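Local coordinates for adenylosuccinate lyase (Francisella tularensis subsp. tularensis SCHU S4, PDB 4EEI), which catalyses the beta-elimination of fumarate from adenylosuccinate to give AMP, and probably also the matching cleavage of the succinylated imidazole carboxamide ribonucleotide in purine biosynthesis, at the interface of chains A and B and the interface of chains A and C. Numbering follows the deposited sequence. Chains: chain A/B/C, Adenylosuccinate lyase.

Contact 1: the interface of chains A and B. Residues chain A 207-209, 215, 217-218; chain B 159, 163.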
# COMPACT_ATOMS: atom_id res chain seq x y z
N GLU A 207 -15.35 26.14 1.97
CA GLU A 207 -14.85 25.17 2.96
C GLU A 207 -15.27 25.59 4.37
O GLU A 207 -15.09 26.75 4.74
CB GLU A 207 -13.32 25.11 2.90
CG GLU A 207 -12.71 24.01 3.76
CD GLU A 207 -13.19 22.64 3.34
OE1 GLU A 207 -13.80 21.93 4.17
OE2 GLU A 207 -12.96 22.27 2.17
N GLU A 208 -15.84 24.67 5.16
CA GLU A 208 -16.34 25.04 6.49
C GLU A 208 -15.23 25.54 7.40
O GLU A 208 -15.34 26.60 8.02
CB GLU A 208 -17.07 23.87 7.17
CG GLU A 208 -18.43 23.53 6.57
CD GLU A 208 -18.33 22.72 5.30
OE1 GLU A 208 -17.22 22.20 5.00
OE2 GLU A 208 -19.35 22.60 4.59
N VAL A 209 -14.15 24.76 7.48
CA VAL A 209 -12.95 25.19 8.19
C VAL A 209 -11.75 24.98 7.30
O VAL A 209 -11.28 23.86 7.12
CB VAL A 209 -12.72 24.42 9.50
CG1 VAL A 209 -11.47 24.95 10.21
CG2 VAL A 209 -13.92 24.54 10.41
N PRO A 215 -8.51 21.16 3.43
CA PRO A 215 -8.11 19.86 3.98
C PRO A 215 -8.07 18.76 2.91
O PRO A 215 -8.98 18.70 2.07
CB PRO A 215 -9.21 19.54 5.01
CG PRO A 215 -10.36 20.43 4.63
CD PRO A 215 -9.72 21.68 4.10
N ASP A 217 -8.62 15.60 2.84
CA ASP A 217 -9.48 14.41 2.88
C ASP A 217 -10.54 14.44 1.77
O ASP A 217 -11.11 13.40 1.43
CB ASP A 217 -10.14 14.20 4.26
CG ASP A 217 -11.06 15.36 4.66
OD1 ASP A 217 -12.31 15.21 4.56
OD2 ASP A 217 -10.55 16.41 5.07
N ARG A 218 -10.80 15.62 1.22
CA ARG A 218 -11.75 15.70 0.12
C ARG A 218 -11.17 15.02 -1.12
O ARG A 218 -11.82 14.19 -1.75
CB ARG A 218 -12.12 17.17 -0.16
CG ARG A 218 -12.90 17.81 1.01
CD ARG A 218 -13.38 19.22 0.69
NE ARG A 218 -14.14 19.83 1.78
CZ ARG A 218 -15.42 19.55 2.04
NH1 ARG A 218 -16.07 18.67 1.28
NH2 ARG A 218 -16.05 20.15 3.04
N VAL B 159 -15.07 19.11 12.08
CA VAL B 159 -15.80 19.08 10.80
C VAL B 159 -15.34 17.92 9.92
O VAL B 159 -16.12 17.41 9.10
CB VAL B 159 -15.73 20.43 10.04
CG1 VAL B 159 -16.43 21.51 10.83
CG2 VAL B 159 -14.28 20.83 9.74
N ARG B 163 -17.63 14.90 8.49
CA ARG B 163 -17.69 14.42 7.11
C ARG B 163 -17.67 12.91 7.08
O ARG B 163 -18.42 12.29 6.33
CB ARG B 163 -16.53 15.00 6.28
CG ARG B 163 -16.65 16.51 6.02
CD ARG B 163 -15.66 17.00 4.95
NE ARG B 163 -14.28 17.11 5.43
CZ ARG B 163 -13.79 18.18 6.06
NH1 ARG B 163 -14.58 19.21 6.31
NH2 ARG B 163 -12.52 18.21 6.45
O HOH W 1 -13.62 21.94 6.64
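B:Arg163, from helix 151-173, reaches across the two-fold interface of chains A and B to a cluster of A:Asp217, A:Glu207 and A:Glu208, with A:Arg218 among them. Its main partner is A:Asp217, the first residue of helix 217-244, and the pairing is a side-on, two-pronged salt bridge. NE of B:Arg163 donates to the carboxylate oxygen OD1 of A:Asp217 at 2.9 Å, close to straight (162° at H). NH2 of B:Arg163 donates to OD2 of A:Asp217 at 3.0 Å. Both oxygens use their syn lone pairs, and the two flat groups lie nearly coplanar, 14° apart. The B:Arg163 chain bends at chi3 (-75°), turning this edge of the guanidinium toward the aspartate. A ring carbon of A:Pro215, CG, packs against NH2 of the same guanidinium.

The remaining nitrogen, NH1 of B:Arg163, bonds to water 1 at 2.9 Å. OE1 of A:Glu207 sits well off the guanidinium plane, 3.6 Å from NH1 of B:Arg163, in a looser salt bridge, and its carboxylate stands steeply to the guanidinium. Water 1 joins these groups, since it also contacts A:Glu207 OE1 and the backbone N and O of A:Val209.

Within chain A, A:Arg218 fixes A:Glu207 in a side-on grip of its own, with NE of A:Arg218 2.7 Å from OE2 of A:Glu207 and NH2 bonded to OE1. The same NH2 makes a salt bridge with A:Glu208 OE1. The carboxylates probably offset the repulsion expected between A:Arg218 and B:Arg163.

Apolar contact is modest. The valine side chains cross at a slant, CG2 of A:Val209 3.8 Å from CG2 of B:Val159, which also lies against CB of A:Val209. The CD methylene of B:Arg163 rests over one face of the A:Arg218 guanidinium, toward its rim, 3.7 Å from NH2 of A:Arg218.

Contact 2: the interface of chains A and C. Residues chain A 2, 4-5, 280; chain C 307, 310-311.
A:Tyr5 and its neighbours at the N-terminus of chain A pack on helix 304-333 of chain C in a two-fold interface between identical subunits, made here by van der Waals and stacking contacts that help join chains A and C in the tetrameric assembly.

The A:Tyr5 and C:Phe311 rings lie nearly parallel but are stepped and displaced, meeting rim to rim rather than face over face, with CD2 of A:Tyr5 3.4 Å from CE2 of C:Phe311. At the other end of the ring the phenolic OH of A:Tyr5 meets the aliphatic CB of C:Ser307 and CD of C:Arg310, each at 3.3 Å. Within chain A, the CE methyl of A:Met280 sits over the centre of one face of the tyrosine ring, and CG of A:Arg4 lies toward the rim of the other; this sandwich should restrict the ring's tilt. CE of A:Met280 also touches CB of C:Ser307 at 3.8 Å.

A:Arg4 and C:Arg310 stack their guanidiniums face to face, the planes 13° apart, with NE of A:Arg4 3.6 Å from CZ of C:Arg310. The A:Arg4 chain, extended from CG to NE, runs out to this face. CD1 of A:Ile2 packs near the base of the side chain, 3.6 Å from CB of C:Arg310.

C:Arg310 is an AMP-binding residue, so the N-terminal segment of one subunit probably helps to position a nucleotide-binding side chain of its neighbour.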
# COMPACT_ATOMS: atom_id res chain seq x y z
N ILE A 2 2.46 9.40 -19.94
CA ILE A 2 3.28 9.21 -21.12
C ILE A 2 2.42 9.27 -22.38
O ILE A 2 1.20 9.05 -22.32
CB ILE A 2 4.04 7.88 -21.07
CG1 ILE A 2 3.07 6.71 -21.02
CG2 ILE A 2 4.98 7.85 -19.87
CD1 ILE A 2 3.74 5.37 -21.19
N ARG A 4 2.02 7.40 -24.93
CA ARG A 4 1.31 6.18 -25.33
C ARG A 4 -0.14 6.14 -24.83
O ARG A 4 -1.03 5.64 -25.53
CB ARG A 4 2.07 4.95 -24.85
CG ARG A 4 1.58 3.64 -25.44
CD ARG A 4 2.43 2.48 -24.94
NE ARG A 4 1.97 1.19 -25.46
CZ ARG A 4 2.29 0.72 -26.66
NH1 ARG A 4 1.83 -0.47 -27.05
NH2 ARG A 4 3.07 1.43 -27.48
N TYR A 5 -0.39 6.68 -23.64
CA TYR A 5 -1.72 6.61 -23.05
C TYR A 5 -2.36 7.97 -22.78
O TYR A 5 -3.34 8.08 -22.04
CB TYR A 5 -1.67 5.83 -21.74
CG TYR A 5 -0.96 4.50 -21.82
CD1 TYR A 5 -1.47 3.46 -22.60
CD2 TYR A 5 0.21 4.28 -21.11
CE1 TYR A 5 -0.82 2.23 -22.66
CE2 TYR A 5 0.86 3.06 -21.17
CZ TYR A 5 0.35 2.05 -21.95
OH TYR A 5 1.00 0.83 -21.99
N MET A 280 -3.40 -0.79 -15.65
CA MET A 280 -3.95 0.53 -15.33
C MET A 280 -4.60 0.49 -13.96
O MET A 280 -4.46 1.43 -13.17
CB MET A 280 -5.00 0.94 -16.37
CG MET A 280 -4.44 1.07 -17.78
SD MET A 280 -3.20 2.37 -17.86
CE MET A 280 -2.59 2.15 -19.54
N SER C 307 2.11 -1.92 -19.14
CA SER C 307 1.59 -0.55 -19.02
C SER C 307 1.99 0.07 -17.69
O SER C 307 2.41 1.22 -17.62
CB SER C 307 0.07 -0.54 -19.14
OG SER C 307 -0.51 -1.43 -18.20
N ARG C 310 5.62 1.13 -17.70
CA ARG C 310 5.87 2.31 -18.53
C ARG C 310 5.64 3.61 -17.77
O ARG C 310 6.25 4.62 -18.08
CB ARG C 310 4.95 2.31 -19.76
CG ARG C 310 5.22 1.20 -20.79
CD ARG C 310 4.27 1.38 -21.98
NE ARG C 310 4.19 0.20 -22.83
CZ ARG C 310 4.95 -0.01 -23.90
NH1 ARG C 310 5.86 0.89 -24.27
NH2 ARG C 310 4.79 -1.11 -24.62
N PHE C 311 4.75 3.58 -16.79
CA PHE C 311 4.51 4.75 -15.94
C PHE C 311 5.50 4.82 -14.79
O PHE C 311 6.20 5.81 -14.62
CB PHE C 311 3.11 4.71 -15.32
CG PHE C 311 2.01 5.16 -16.24
CD1 PHE C 311 1.72 6.51 -16.38
CD2 PHE C 311 1.24 4.23 -16.92
CE1 PHE C 311 0.68 6.91 -17.21
CE2 PHE C 311 0.20 4.63 -17.74
CZ PHE C 311 -0.07 5.97 -17.89

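Contact 1 and contact 2 lie about 33 Å apart, measured between the centres of their C-alpha atoms, and share no residue. Chain A takes part in both, turning the start of helix 217-244 and the preceding loop toward chain B, and its N-terminal segment with helix 272-293 toward chain C. Contact 1 is chiefly polar and charged, whereas contact 2 rests on packing and stacking. Each belongs to a different two-fold interface, and together the two kinds of pairing can build the four-subunit assembly. Contact 2 also touches an AMP-binding arginine, which may couple assembly to the active site.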